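PDB 6S9V: sucrose 6(F)-phosphate phosphorylase from Thermoanaerobacterium thermosaccharolyticum DSM 571, which is a phosphorylase of the alpha-amylase family, a carbohydrate-active enzyme built on a TIM-barrel catalytic domain. Local coordinates for residues K86-N90 with F91-L95; N100-S103 with R104-Y108; G172-D175 with P176-I180; H187-R190 with E191-E195; F226-P229 with E230-E233. One frame throughout, in Å; residues are numbered along the deposited sequence.

Contact 1: residues K86-N90 with F91-L95; sequences KMAEN and FDILL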
loop_
_atom_site.group_PDB
_atom_site.type_symbol
_atom_site.label_atom_id
_atom_site.label_comp_id
_atom_site.label_asym_id
_atom_site.label_seq_id
_atom_site.Cartn_x
_atom_site.Cartn_y
_atom_site.Cartn_z
ATOM N N LYS A 86 3.421 -1.666 22.474
ATOM C CA LYS A 86 2.247 -1.216 23.209
ATOM C C LYS A 86 1.051 -1.072 22.282
ATOM O O LYS A 86 -0.062 -1.484 22.631
ATOM C CB LYS A 86 2.554 0.108 23.914
ATOM C CG LYS A 86 1.367 0.738 24.620
ATOM C CD LYS A 86 1.799 1.917 25.482
ATOM C CE LYS A 86 0.602 2.712 25.979
ATOM N NZ LYS A 86 0.995 3.774 26.944
ATOM N N MET A 87 1.266 -0.526 21.088
ATOM C CA MET A 87 0.181 -0.416 20.119
ATOM C C MET A 87 -0.317 -1.797 19.705
ATOM O O MET A 87 -1.521 -1.998 19.505
ATOM C CB MET A 87 0.650 0.383 18.899
ATOM C CG MET A 87 -0.475 0.833 17.959
ATOM S SD MET A 87 0.103 1.764 16.502
ATOM C CE MET A 87 0.984 3.065 17.353
ATOM N N ALA A 88 0.599 -2.760 19.566
ATOM C CA ALA A 88 0.212 -4.115 19.187
ATOM C C ALA A 88 -0.653 -4.787 20.247
ATOM O O ALA A 88 -1.335 -5.774 19.948
ATOM C CB ALA A 88 1.458 -4.956 18.925
ATOM N N GLU A 89 -0.660 -4.271 21.471
ATOM C CA GLU A 89 -1.561 -4.811 22.478
ATOM C C GLU A 89 -3.013 -4.464 22.181
ATOM O O GLU A 89 -3.913 -5.169 22.646
ATOM C CB GLU A 89 -1.175 -4.278 23.857
ATOM C CG GLU A 89 0.190 -4.728 24.346
ATOM C CD GLU A 89 0.625 -4.011 25.620
ATOM O OE1 GLU A 89 0.249 -2.831 25.808
ATOM O OE2 GLU A 89 1.316 -4.642 26.450
ATOM N N ASN A 90 -3.257 -3.415 21.396
ATOM C CA ASN A 90 -4.603 -2.951 21.111
ATOM C C ASN A 90 -4.997 -3.039 19.643
ATOM O O ASN A 90 -6.199 -3.016 19.346
ATOM C CB ASN A 90 -4.748 -1.487 21.559
ATOM C CG ASN A 90 -4.327 -1.273 23.002
ATOM O OD1 ASN A 90 -3.358 -0.557 23.275
ATOM N ND2 ASN A 90 -5.027 -1.911 23.925
ATOM N N PHE A 91 -4.035 -3.138 18.728
ATOM C CA PHE A 91 -4.278 -3.149 17.293
ATOM C C PHE A 91 -3.375 -4.179 16.631
ATOM O O PHE A 91 -2.252 -4.399 17.076
ATOM C CB PHE A 91 -4.001 -1.764 16.669
ATOM C CG PHE A 91 -4.771 -0.647 17.314
ATOM C CD1 PHE A 91 -6.054 -0.351 16.905
ATOM C CD2 PHE A 91 -4.203 0.105 18.334
ATOM C CE1 PHE A 91 -6.773 0.675 17.507
ATOM C CE2 PHE A 91 -4.910 1.133 18.934
ATOM C CZ PHE A 91 -6.197 1.418 18.520
ATOM N N ASP A 92 -3.859 -4.789 15.546
ATOM C CA ASP A 92 -2.978 -5.555 14.667
ATOM C C ASP A 92 -2.008 -4.599 13.984
ATOM O O ASP A 92 -2.442 -3.634 13.346
ATOM C CB ASP A 92 -3.752 -6.319 13.598
ATOM C CG ASP A 92 -4.594 -7.448 14.153
ATOM O OD1 ASP A 92 -4.309 -7.936 15.263
ATOM O OD2 ASP A 92 -5.513 -7.887 13.426
ATOM N N ILE A 93 -0.708 -4.843 14.115
ATOM C CA ILE A 93 0.302 -3.965 13.528
ATOM C C ILE A 93 0.788 -4.551 12.210
ATOM O O ILE A 93 1.147 -5.728 12.129
ATOM C CB ILE A 93 1.478 -3.746 14.495
ATOM C CG1 ILE A 93 0.979 -3.175 15.823
ATOM C CG2 ILE A 93 2.497 -2.814 13.872
ATOM C CD1 ILE A 93 0.197 -1.894 15.705
ATOM N N LEU A 94 0.789 -3.722 11.172
ATOM C CA LEU A 94 1.343 -4.052 9.868
ATOM C C LEU A 94 2.543 -3.145 9.626
ATOM O O LEU A 94 2.415 -1.920 9.692
ATOM C CB LEU A 94 0.269 -3.854 8.802
ATOM C CG LEU A 94 0.395 -4.514 7.443
ATOM C CD1 LEU A 94 -0.972 -4.466 6.746
ATOM C CD2 LEU A 94 1.453 -3.828 6.629
ATOM N N LEU A 95 3.704 -3.743 9.357
ATOM C CA LEU A 95 4.912 -2.992 9.047
ATOM C C LEU A 95 5.480 -3.412 7.699
ATOM O O LEU A 95 5.194 -4.500 7.198
ATOM C CB LEU A 95 5.990 -3.192 10.116
ATOM C CG LEU A 95 5.742 -2.650 11.518
ATOM C CD1 LEU A 95 6.980 -2.917 12.384
ATOM C CD2 LEU A 95 5.416 -1.159 11.486
#
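Met87 and Ala88 of the helical segment meet Phe91, just before strand 92-97, and Ile93 within it. CG of Met87 lies 3.6 Å from CD1 of Ile93 and 3.8 Å from CD2 of Phe91. The Met87 and Ile93 side chains cross at about a right angle. Ile93 also lays its CG1 against CB of Ala88, at 3.6 Å. The thioether chain gets there because Met87 CG is anti to the backbone N (chi1 -167°) and the chain stays extended until it bends at SD. The Phe91 ring carries the carbonyl O of Asn90 over one face, and Met87 O sits at its edge.

The turn behind these side chains is held by the backbone. Met87 O accepts from Asn90 N and from Phe91 N, both at 2.9 Å. A CA-H...O contact of 3.3 Å from Ala88 CA to Phe91 O adds to it. The two bonds to Met87 O hold the turn between helix and strand.

This is the helix-to-strand turn of a beta-alpha-beta unit in the barrel, formed by 51-54, 81-88 and 92-97. Met87 and Phe91 pack on Leu41 of helix 34-44, and Phe91 also touches Val52. The backbone of Asp92 and Leu94 pairs with strand 51-54.

Contact 2: residues N100-S103 with R104-Y108; sequences NHVS and RRSIY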
loop_
_atom_site.group_PDB
_atom_site.type_symbol
_atom_site.label_atom_id
_atom_site.label_comp_id
_atom_site.label_asym_id
_atom_site.label_seq_id
_atom_site.Cartn_x
_atom_site.Cartn_y
_atom_site.Cartn_z
ATOM N N ASN A 100 13.547 -5.245 -1.307
ATOM C CA ASN A 100 14.300 -4.937 -2.516
ATOM C C ASN A 100 15.560 -4.123 -2.263
ATOM O O ASN A 100 16.503 -4.217 -3.054
ATOM C CB ASN A 100 13.417 -4.182 -3.527
ATOM C CG ASN A 100 14.118 -3.947 -4.861
ATOM O OD1 ASN A 100 14.394 -4.888 -5.606
ATOM N ND2 ASN A 100 14.394 -2.682 -5.174
ATOM N N HIS A 101 15.614 -3.327 -1.194
ATOM C CA HIS A 101 16.721 -2.384 -1.055
ATOM C C HIS A 101 16.901 -1.953 0.392
ATOM O O HIS A 101 15.994 -2.075 1.223
ATOM C CB HIS A 101 16.514 -1.154 -1.950
ATOM C CG HIS A 101 15.156 -0.536 -1.821
ATOM N ND1 HIS A 101 14.167 -0.707 -2.768
ATOM C CD2 HIS A 101 14.621 0.253 -0.857
ATOM C CE1 HIS A 101 13.082 -0.052 -2.390
ATOM N NE2 HIS A 101 13.333 0.540 -1.234
ATOM N N VAL A 102 18.101 -1.433 0.671
ATOM C CA VAL A 102 18.499 -0.942 1.988
ATOM C C VAL A 102 19.254 0.370 1.793
ATOM O O VAL A 102 19.797 0.650 0.723
ATOM C CB VAL A 102 19.368 -1.988 2.731
ATOM C CG1 VAL A 102 20.733 -2.125 2.059
ATOM C CG2 VAL A 102 19.507 -1.649 4.206
ATOM N N SER A 103 19.279 1.189 2.844
ATOM C CA SER A 103 19.982 2.467 2.765
ATOM C C SER A 103 21.464 2.268 2.458
ATOM O O SER A 103 22.111 1.359 2.990
ATOM C CB SER A 103 19.843 3.227 4.080
ATOM O OG SER A 103 20.602 4.424 4.046
ATOM N N ARG A 104 22.019 3.148 1.620
ATOM C CA ARG A 104 23.462 3.180 1.450
ATOM C C ARG A 104 24.166 3.548 2.749
ATOM O O ARG A 104 25.377 3.344 2.870
ATOM C CB ARG A 104 23.860 4.181 0.363
ATOM C CG ARG A 104 23.497 5.621 0.721
ATOM C CD ARG A 104 24.117 6.618 -0.245
ATOM N NE ARG A 104 25.570 6.646 -0.148
ATOM C CZ ARG A 104 26.353 7.490 -0.815
ATOM N NH1 ARG A 104 25.830 8.394 -1.635
ATOM N NH2 ARG A 104 27.664 7.429 -0.660
ATOM N N ARG A 105 23.441 4.120 3.711
ATOM C CA ARG A 105 24.052 4.498 4.974
ATOM C C ARG A 105 23.973 3.386 6.012
ATOM O O ARG A 105 24.384 3.599 7.157
ATOM C CB ARG A 105 23.408 5.773 5.531
ATOM C CG ARG A 105 23.203 6.883 4.518
ATOM C CD ARG A 105 24.503 7.457 3.942
ATOM N NE ARG A 105 24.196 8.378 2.843
ATOM C CZ ARG A 105 25.090 9.098 2.166
ATOM N NH1 ARG A 105 26.382 9.023 2.452
ATOM N NH2 ARG A 105 24.682 9.903 1.190
ATOM N N SER A 106 23.447 2.219 5.650
ATOM C CA SER A 106 23.506 1.078 6.549
ATOM C C SER A 106 24.956 0.630 6.741
ATOM O O SER A 106 25.824 0.859 5.895
ATOM C CB SER A 106 22.673 -0.076 5.996
ATOM O OG SER A 106 23.186 -0.517 4.750
ATOM N N ILE A 107 25.212 -0.029 7.878
ATOM C CA ILE A 107 26.554 -0.524 8.149
ATOM C C ILE A 107 26.991 -1.469 7.034
ATOM O O ILE A 107 28.155 -1.478 6.622
ATOM C CB ILE A 107 26.616 -1.205 9.529
ATOM C CG1 ILE A 107 28.064 -1.559 9.884
ATOM C CG2 ILE A 107 25.718 -2.451 9.557
ATOM C CD1 ILE A 107 28.242 -2.136 11.282
ATOM N N TYR A 108 26.044 -2.243 6.495
ATOM C CA TYR A 108 26.387 -3.233 5.479
ATOM C C TYR A 108 26.992 -2.560 4.256
ATOM O O TYR A 108 28.056 -2.956 3.772
ATOM C CB TYR A 108 25.133 -4.013 5.085
ATOM C CG TYR A 108 24.342 -4.500 6.278
ATOM C CD1 TYR A 108 24.830 -5.497 7.102
ATOM C CD2 TYR A 108 23.126 -3.917 6.601
ATOM C CE1 TYR A 108 24.112 -5.924 8.205
ATOM C CE2 TYR A 108 22.403 -4.334 7.702
ATOM C CZ TYR A 108 22.904 -5.338 8.499
ATOM O OH TYR A 108 22.187 -5.753 9.597
#
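Ser103 faces Arg105 and Ser106 across a tight turn, beside which two guanidinium groups lie face against face. NE of Arg104 lies over the centre of the Arg105 guanidinium, 3.4 Å above its plane. In return, Arg105 NH2 sits over one face of the Arg104 group, offset toward the rim. Arg105 NH2 also makes a salt bridge to Glu178, which probably offsets the closeness of two like charges. Farther back, the His101 ring accepts a hydrogen bond at ND1 from Asn100 ND2, 3.1 Å long and in the ring plane.

The turn is a type I beta turn from Ser103 to Ser106. Ser106 N donates to Ser103 O at 3.1 Å, from above the carbonyl plane. Ser106 OG reaches the same oxygen at 2.8 Å, nearly in line with its C=O bond. Ser103 OG, anti to its own backbone nitrogen (chi1 176°), swings forward and accepts from Arg105 N at 2.9 Å. The same hydroxyl is hydrogen-bonded to Ser61. CG2 of Val102 packs against Ser106 OG at 3.9 Å.

Ser106 is the N-cap of helix 107-115, and its OG makes a weak bond to Phe109 N. The turn therefore joins strand 101-103, paired antiparallel with strand 179-181, to that helix.

Contact 3: residues G172-D175 with P176-I180; sequences GKTD and PSEQI. With SO4 (sulfate ion), chain I.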
loop_
_atom_site.group_PDB
_atom_site.type_symbol
_atom_site.label_atom_id
_atom_site.label_comp_id
_atom_site.label_asym_id
_atom_site.label_seq_id
_atom_site.Cartn_x
_atom_site.Cartn_y
_atom_site.Cartn_z
ATOM N N GLY A 172 15.580 5.764 -6.644
ATOM C CA GLY A 172 16.397 6.808 -6.061
ATOM C C GLY A 172 16.289 8.098 -6.831
ATOM O O GLY A 172 16.616 8.153 -8.017
ATOM N N LYS A 173 15.823 9.145 -6.155
ATOM C CA LYS A 173 15.691 10.454 -6.775
ATOM C C LYS A 173 17.012 11.203 -6.829
ATOM O O LYS A 173 17.142 12.144 -7.621
ATOM C CB LYS A 173 14.653 11.275 -6.012
ATOM C CG LYS A 173 13.254 10.678 -6.046
ATOM C CD LYS A 173 12.261 11.556 -5.299
ATOM C CE LYS A 173 10.819 11.220 -5.662
ATOM N NZ LYS A 173 10.475 9.797 -5.408
ATOM N N THR A 174 17.986 10.814 -6.011
ATOM C CA THR A 174 19.330 11.363 -6.086
ATOM C C THR A 174 20.224 10.407 -6.864
ATOM O O THR A 174 19.928 9.219 -7.005
ATOM C CB THR A 174 19.928 11.600 -4.692
ATOM O OG1 THR A 174 20.128 10.349 -4.016
ATOM C CG2 THR A 174 19.007 12.470 -3.857
ATOM N N ASP A 175 21.330 10.946 -7.368
ATOM C CA ASP A 175 22.378 10.147 -7.992
ATOM C C ASP A 175 23.694 10.518 -7.320
ATOM O O ASP A 175 24.098 11.696 -7.367
ATOM C CB ASP A 175 22.446 10.385 -9.502
ATOM C CG ASP A 175 23.273 9.330 -10.212
ATOM O OD1 ASP A 175 23.071 8.126 -9.933
ATOM O OD2 ASP A 175 24.123 9.702 -11.050
ATOM N N PRO A 176 24.386 9.578 -6.666
ATOM C CA PRO A 176 24.003 8.174 -6.475
ATOM C C PRO A 176 22.759 8.042 -5.611
ATOM O O PRO A 176 22.452 8.946 -4.837
ATOM C CB PRO A 176 25.222 7.570 -5.782
ATOM C CG PRO A 176 25.868 8.720 -5.099
ATOM C CD PRO A 176 25.660 9.894 -5.997
ATOM N N SER A 177 22.063 6.913 -5.745
ATOM C CA SER A 177 20.848 6.683 -4.985
ATOM C C SER A 177 21.164 6.353 -3.533
ATOM O O SER A 177 22.224 5.813 -3.209
ATOM C CB SER A 177 20.045 5.535 -5.592
ATOM O OG SER A 177 18.950 5.212 -4.757
ATOM N N GLU A 178 20.213 6.686 -2.658
ATOM C CA GLU A 178 20.249 6.275 -1.263
ATOM C C GLU A 178 19.814 4.837 -1.067
ATOM O O GLU A 178 20.022 4.286 0.020
ATOM C CB GLU A 178 19.338 7.171 -0.425
ATOM C CG GLU A 178 19.804 8.614 -0.319
ATOM C CD GLU A 178 21.057 8.783 0.515
ATOM O OE1 GLU A 178 21.269 7.981 1.455
ATOM O OE2 GLU A 178 21.812 9.749 0.251
ATOM N N GLN A 179 19.201 4.233 -2.081
ATOM C CA GLN A 179 18.554 2.932 -1.968
ATOM C C GLN A 179 19.347 1.913 -2.776
ATOM O O GLN A 179 19.312 1.928 -4.013
ATOM C CB GLN A 179 17.103 3.020 -2.441
ATOM C CG GLN A 179 16.205 3.876 -1.532
ATOM C CD GLN A 179 14.944 4.361 -2.240
ATOM O OE1 GLN A 179 15.018 5.061 -3.247
ATOM N NE2 GLN A 179 13.785 4.010 -1.696
ATOM N N ILE A 180 20.068 1.038 -2.078
ATOM C CA ILE A 180 20.904 0.025 -2.710
ATOM C C ILE A 180 20.132 -1.287 -2.756
ATOM O O ILE A 180 19.662 -1.772 -1.719
ATOM C CB ILE A 180 22.229 -0.166 -1.953
ATOM C CG1 ILE A 180 22.925 1.175 -1.691
ATOM C CG2 ILE A 180 23.135 -1.117 -2.739
ATOM C CD1 ILE A 180 23.128 2.025 -2.926
HETATM S S SO4 I . 8.122 8.698 -3.062
HETATM O O1 SO4 I . 9.203 8.086 -3.827
HETATM O O2 SO4 I . 6.939 7.848 -3.145
HETATM O O3 SO4 I . 7.829 10.019 -3.610
HETATM O O4 SO4 I . 8.515 8.843 -1.662
HETATM O O HOH W 1 18.179 8.663 -3.722
#
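Thr174 points its OG1 at the carbonyl of Pro176 and donates a hydrogen bond of 2.8 Å to Pro176 O. The hydroxyl approaches tilted 27° from the carbonyl plane. It sits between the backbone N and the carbonyl carbon (chi1 66°), which turns it toward Pro176 O, just past the cis Asp175-Pro176 peptide. Water 1 donates to the same OG1 at 2.6 Å and accepts from Glu178 N at 3.0 Å.

Ser177 lies across from Gly172, with OG 3.3 Å from Gly172 CA. Ser177 OG also accepts from Gln179 N at 2.9 Å, an ST turn leading into strand 179-181, and it bonds to Phe171 O. Gln179 brings OE1 to the same glycine, while its NE2 is held by Asp63 and Phe66 O.

Lys173 NZ donates a hydrogen bond to sulfate O1 at 2.7 Å; Arg417 binds the same ion, which probably comes from the crystallisation liquor. Hydroxyls and a water thus close the loop together with Arg149, which bonds Gly172 O and Thr174 O and forms a salt bridge with Asp175.

Contact 4: residues H187-R190 with E191-E195; sequences HLVR and EFLLE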
loop_
_atom_site.group_PDB
_atom_site.type_symbol
_atom_site.label_atom_id
_atom_site.label_comp_id
_atom_site.label_asym_id
_atom_site.label_seq_id
_atom_site.Cartn_x
_atom_site.Cartn_y
_atom_site.Cartn_z
ATOM N N HIS A 187 22.893 -15.704 0.582
ATOM C CA HIS A 187 22.615 -16.243 1.906
ATOM C C HIS A 187 22.632 -15.147 2.961
ATOM O O HIS A 187 21.844 -15.174 3.915
ATOM C CB HIS A 187 23.647 -17.323 2.238
ATOM C CG HIS A 187 23.549 -17.850 3.633
ATOM N ND1 HIS A 187 22.460 -18.565 4.085
ATOM C CD2 HIS A 187 24.415 -17.784 4.672
ATOM C CE1 HIS A 187 22.656 -18.909 5.346
ATOM N NE2 HIS A 187 23.834 -18.448 5.726
ATOM N N LEU A 188 23.512 -14.160 2.799
ATOM C CA LEU A 188 23.601 -13.084 3.778
ATOM C C LEU A 188 22.326 -12.248 3.810
ATOM O O LEU A 188 21.898 -11.802 4.882
ATOM C CB LEU A 188 24.801 -12.197 3.462
ATOM C CG LEU A 188 26.176 -12.853 3.572
ATOM C CD1 LEU A 188 27.243 -11.855 3.134
ATOM C CD2 LEU A 188 26.448 -13.358 4.985
ATOM N N VAL A 189 21.722 -12.007 2.645
ATOM C CA VAL A 189 20.484 -11.243 2.592
ATOM C C VAL A 189 19.338 -12.031 3.210
ATOM O O VAL A 189 18.491 -11.474 3.915
ATOM C CB VAL A 189 20.167 -10.839 1.142
ATOM C CG1 VAL A 189 18.739 -10.302 1.047
ATOM C CG2 VAL A 189 21.173 -9.817 0.645
ATOM N N ARG A 190 19.280 -13.337 2.958
ATOM C CA ARG A 190 18.196 -14.118 3.541
ATOM C C ARG A 190 18.317 -14.151 5.056
ATOM O O ARG A 190 17.304 -14.062 5.760
ATOM C CB ARG A 190 18.179 -15.521 2.940
ATOM C CG ARG A 190 17.877 -15.454 1.452
ATOM C CD ARG A 190 17.437 -16.752 0.841
ATOM N NE ARG A 190 16.928 -16.489 -0.506
ATOM C CZ ARG A 190 16.123 -17.295 -1.191
ATOM N NH1 ARG A 190 15.708 -18.442 -0.666
ATOM N NH2 ARG A 190 15.727 -16.943 -2.408
ATOM N N GLU A 191 19.548 -14.236 5.575
ATOM C CA GLU A 191 19.761 -14.144 7.016
ATOM C C GLU A 191 19.318 -12.786 7.543
ATOM O O GLU A 191 18.704 -12.690 8.614
ATOM C CB GLU A 191 21.242 -14.364 7.341
ATOM C CG GLU A 191 21.747 -15.782 7.135
ATOM C CD GLU A 191 23.252 -15.898 7.335
ATOM O OE1 GLU A 191 23.946 -14.861 7.313
ATOM O OE2 GLU A 191 23.745 -17.030 7.516
ATOM N N PHE A 192 19.651 -11.721 6.809
ATOM C CA PHE A 192 19.246 -10.368 7.179
ATOM C C PHE A 192 17.730 -10.241 7.253
ATOM O O PHE A 192 17.187 -9.729 8.239
ATOM C CB PHE A 192 19.833 -9.386 6.164
ATOM C CG PHE A 192 19.359 -7.970 6.320
ATOM C CD1 PHE A 192 19.835 -7.172 7.349
ATOM C CD2 PHE A 192 18.460 -7.430 5.420
ATOM C CE1 PHE A 192 19.405 -5.863 7.484
ATOM C CE2 PHE A 192 18.032 -6.117 5.549
ATOM C CZ PHE A 192 18.509 -5.338 6.581
ATOM N N LEU A 193 17.027 -10.722 6.227
ATOM C CA LEU A 193 15.574 -10.632 6.223
ATOM C C LEU A 193 14.971 -11.466 7.348
ATOM O O LEU A 193 14.004 -11.045 7.989
ATOM C CB LEU A 193 15.018 -11.070 4.867
ATOM C CG LEU A 193 15.461 -10.250 3.651
ATOM C CD1 LEU A 193 14.875 -10.832 2.377
ATOM C CD2 LEU A 193 15.070 -8.784 3.793
ATOM N N LEU A 194 15.530 -12.659 7.597
ATOM C CA LEU A 194 15.060 -13.485 8.706
ATOM C C LEU A 194 15.201 -12.764 10.039
ATOM O O LEU A 194 14.337 -12.888 10.916
ATOM C CB LEU A 194 15.834 -14.801 8.756
ATOM C CG LEU A 194 15.560 -15.859 7.699
ATOM C CD1 LEU A 194 16.213 -17.171 8.119
ATOM C CD2 LEU A 194 14.078 -16.046 7.506
ATOM N N GLU A 195 16.304 -12.034 10.227
ATOM C CA GLU A 195 16.498 -11.295 11.466
ATOM C C GLU A 195 15.453 -10.199 11.627
ATOM O O GLU A 195 15.047 -9.896 12.753
ATOM C CB GLU A 195 17.906 -10.694 11.503
ATOM C CG GLU A 195 18.199 -9.876 12.755
ATOM C CD GLU A 195 18.021 -10.668 14.037
ATOM O OE1 GLU A 195 18.242 -11.898 14.018
ATOM O OE2 GLU A 195 17.631 -10.061 15.059
#
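Glu191 folds back one helical turn over His187. Its CB lies 3.6 Å from both His187 O and Leu188 O. CG sits beside the backbone N (chi1 -70°), which carries it over one face of the His187 imidazole. It is 3.9 Å from the ring centroid and 22° off the ring normal, a CH-pi contact offset toward the rim. From CD onward the position of the carboxylate is doubtful. OE1 is modelled 3.7 Å from Leu188 CD2, but the approach of OE2 to the imidazole is too short to be trusted.

Regular i to i+4 bonds of an alpha-helix hold the turn underneath. Glu191 N donates to His187 O at 3.0 Å, and Leu193 N to Val189 O at 2.8 Å. This is the start of helix 187-202, on the outside of the barrel. Val189 and Leu193 run side by side, their CG1 and CD1 4.1 Å apart. Arg190 bonds through NE to Val184 O and makes a cation-pi contact with Trp237. Leu193 and Leu194 pack on helix 230-244.

Contact 5: residues F226-P229 with E230-E233; sequences FVEP and EIYE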
loop_
_atom_site.group_PDB
_atom_site.type_symbol
_atom_site.label_atom_id
_atom_site.label_comp_id
_atom_site.label_asym_id
_atom_site.label_seq_id
_atom_site.Cartn_x
_atom_site.Cartn_y
_atom_site.Cartn_z
ATOM N N PHE A 226 8.729 -8.759 -11.836
ATOM C CA PHE A 226 8.030 -10.016 -11.604
ATOM C C PHE A 226 8.528 -11.111 -12.547
ATOM O O PHE A 226 7.777 -11.705 -13.322
ATOM C CB PHE A 226 6.521 -9.827 -11.729
ATOM C CG PHE A 226 5.741 -10.803 -10.913
ATOM C CD1 PHE A 226 5.498 -10.554 -9.577
ATOM C CD2 PHE A 226 5.291 -11.985 -11.470
ATOM C CE1 PHE A 226 4.804 -11.462 -8.808
ATOM C CE2 PHE A 226 4.594 -12.892 -10.708
ATOM C CZ PHE A 226 4.351 -12.624 -9.371
ATOM N N VAL A 227 9.829 -11.377 -12.455
ATOM C CA VAL A 227 10.476 -12.363 -13.317
ATOM C C VAL A 227 10.106 -13.750 -12.804
ATOM O O VAL A 227 10.489 -14.134 -11.695
ATOM C CB VAL A 227 11.998 -12.178 -13.351
ATOM C CG1 VAL A 227 12.637 -13.230 -14.272
ATOM C CG2 VAL A 227 12.372 -10.775 -13.803
ATOM N N GLU A 228 9.335 -14.516 -13.621
ATOM C CA GLU A 228 8.908 -15.868 -13.298
ATOM C C GLU A 228 9.801 -16.892 -13.990
ATOM O O GLU A 228 10.270 -16.658 -15.106
ATOM C CB GLU A 228 7.453 -16.093 -13.720
ATOM C CG GLU A 228 6.480 -15.157 -13.026
ATOM C CD GLU A 228 5.050 -15.340 -13.500
ATOM O OE1 GLU A 228 4.422 -16.350 -13.122
ATOM O OE2 GLU A 228 4.559 -14.475 -14.252
ATOM N N PRO A 229 10.047 -18.057 -13.368
ATOM C CA PRO A 229 9.503 -18.530 -12.088
ATOM C C PRO A 229 10.316 -18.124 -10.859
ATOM O O PRO A 229 9.920 -18.436 -9.735
ATOM C CB PRO A 229 9.530 -20.051 -12.260
ATOM C CG PRO A 229 10.752 -20.280 -13.090
ATOM C CD PRO A 229 10.847 -19.103 -14.037
ATOM N N GLU A 230 11.435 -17.428 -11.076
ATOM C CA GLU A 230 12.341 -17.111 -9.974
ATOM C C GLU A 230 11.640 -16.341 -8.858
ATOM O O GLU A 230 11.902 -16.578 -7.673
ATOM C CB GLU A 230 13.537 -16.313 -10.496
ATOM C CG GLU A 230 14.527 -17.129 -11.325
ATOM C CD GLU A 230 14.148 -17.245 -12.796
ATOM O OE1 GLU A 230 13.035 -16.838 -13.183
ATOM O OE2 GLU A 230 14.988 -17.742 -13.576
ATOM N N ILE A 231 10.764 -15.403 -9.208
ATOM C CA ILE A 231 10.114 -14.602 -8.174
ATOM C C ILE A 231 9.338 -15.499 -7.211
ATOM O O ILE A 231 9.279 -15.232 -6.009
ATOM C CB ILE A 231 9.216 -13.528 -8.812
ATOM C CG1 ILE A 231 8.640 -12.606 -7.737
ATOM C CG2 ILE A 231 8.091 -14.155 -9.611
ATOM C CD1 ILE A 231 9.550 -11.505 -7.347
ATOM N N TYR A 232 8.744 -16.584 -7.718
ATOM C CA TYR A 232 7.934 -17.441 -6.854
ATOM C C TYR A 232 8.791 -18.262 -5.898
ATOM O O TYR A 232 8.334 -18.620 -4.804
ATOM C CB TYR A 232 7.037 -18.338 -7.713
ATOM C CG TYR A 232 5.729 -17.663 -8.042
ATOM C CD1 TYR A 232 4.731 -17.569 -7.087
ATOM C CD2 TYR A 232 5.497 -17.095 -9.287
ATOM C CE1 TYR A 232 3.542 -16.944 -7.355
ATOM C CE2 TYR A 232 4.296 -16.463 -9.568
ATOM C CZ TYR A 232 3.322 -16.396 -8.593
ATOM O OH TYR A 232 2.111 -15.782 -8.830
ATOM N N GLU A 233 10.035 -18.555 -6.275
ATOM C CA GLU A 233 10.943 -19.234 -5.359
ATOM C C GLU A 233 11.258 -18.356 -4.150
ATOM O O GLU A 233 11.338 -18.849 -3.016
ATOM C CB GLU A 233 12.222 -19.613 -6.103
ATOM C CG GLU A 233 11.982 -20.482 -7.329
ATOM C CD GLU A 233 13.256 -20.772 -8.093
ATOM O OE1 GLU A 233 14.257 -21.157 -7.455
ATOM O OE2 GLU A 233 13.258 -20.607 -9.333
#
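Glu230 opens the helix and turns its carboxylate back along Pro229, the two side chains lying side by side. Its OE1 is 3.3 Å from Pro229 CD, because the chain bends at chi2 (85°). OE2 forms a salt bridge with Lys219.

Ile231 comes next. Its backbone N donates to Val227 O at 2.8 Å, a nearly straight approach to the carbonyl. Its CG2 stands over the centre of the Phe226 ring, 3.9 Å from the centroid and 13° off the normal, a CH-pi contact. The same methyl touches Glu228 CG at 3.9 Å.

Tyr232 presents its face to the edge of Phe226 in an offset edge-to-face pair. The centroids are 5.6 Å apart and the planes are at 89°. Its own ring edge meets Glu228 OE1, 3.6 Å from CE2. Tyr232 N bonds to Pro229 O at 3.0 Å from above the carbonyl plane, and Glu233 N makes a weak bond to that same oxygen.

This is the first turn of helix 230-244, entered through a cis peptide before Pro229. Phe226 and Tyr232 also pack on Leu263 of helix 257-265. Glu228 OE1, the oxygen at the Tyr232 edge, forms a salt bridge with Lys262, and Tyr232 makes a cation-pi contact with Arg266. The aromatic pair is thus bordered by charged groups. Glu228 and Glu230 probably keep their negative charge, since each has a lysine partner.

In the fold
Contacts 2 and 3 are the closest pair, with centres 11 Å apart. They share the two-stranded sheet of 101-103 and 179-181, where Arg104 N lies 2.8 Å from Glu178 O. Contact 4 meets contact 2 through Phe192 CE1, 3.4 Å from Tyr108 CE2. Contact 5 lies about 5 Å from contact 4 between nearest atoms. Contact 1 lies where an outer helix passes into a strand of the barrel wall, its centre 24 Å or more from the others. Hexaethylene glycol is about 5 Å from the Arg105 side chain and about 4 Å from that of Glu178. 2-[Bis-(2-hydroxy-ethyl)-amino]-2-hydroxymethyl-propane-1,3-diol is about 4 Å from the Gln179 side chain and bonds weakly to His101. Both probably come from the crystallisation liquor.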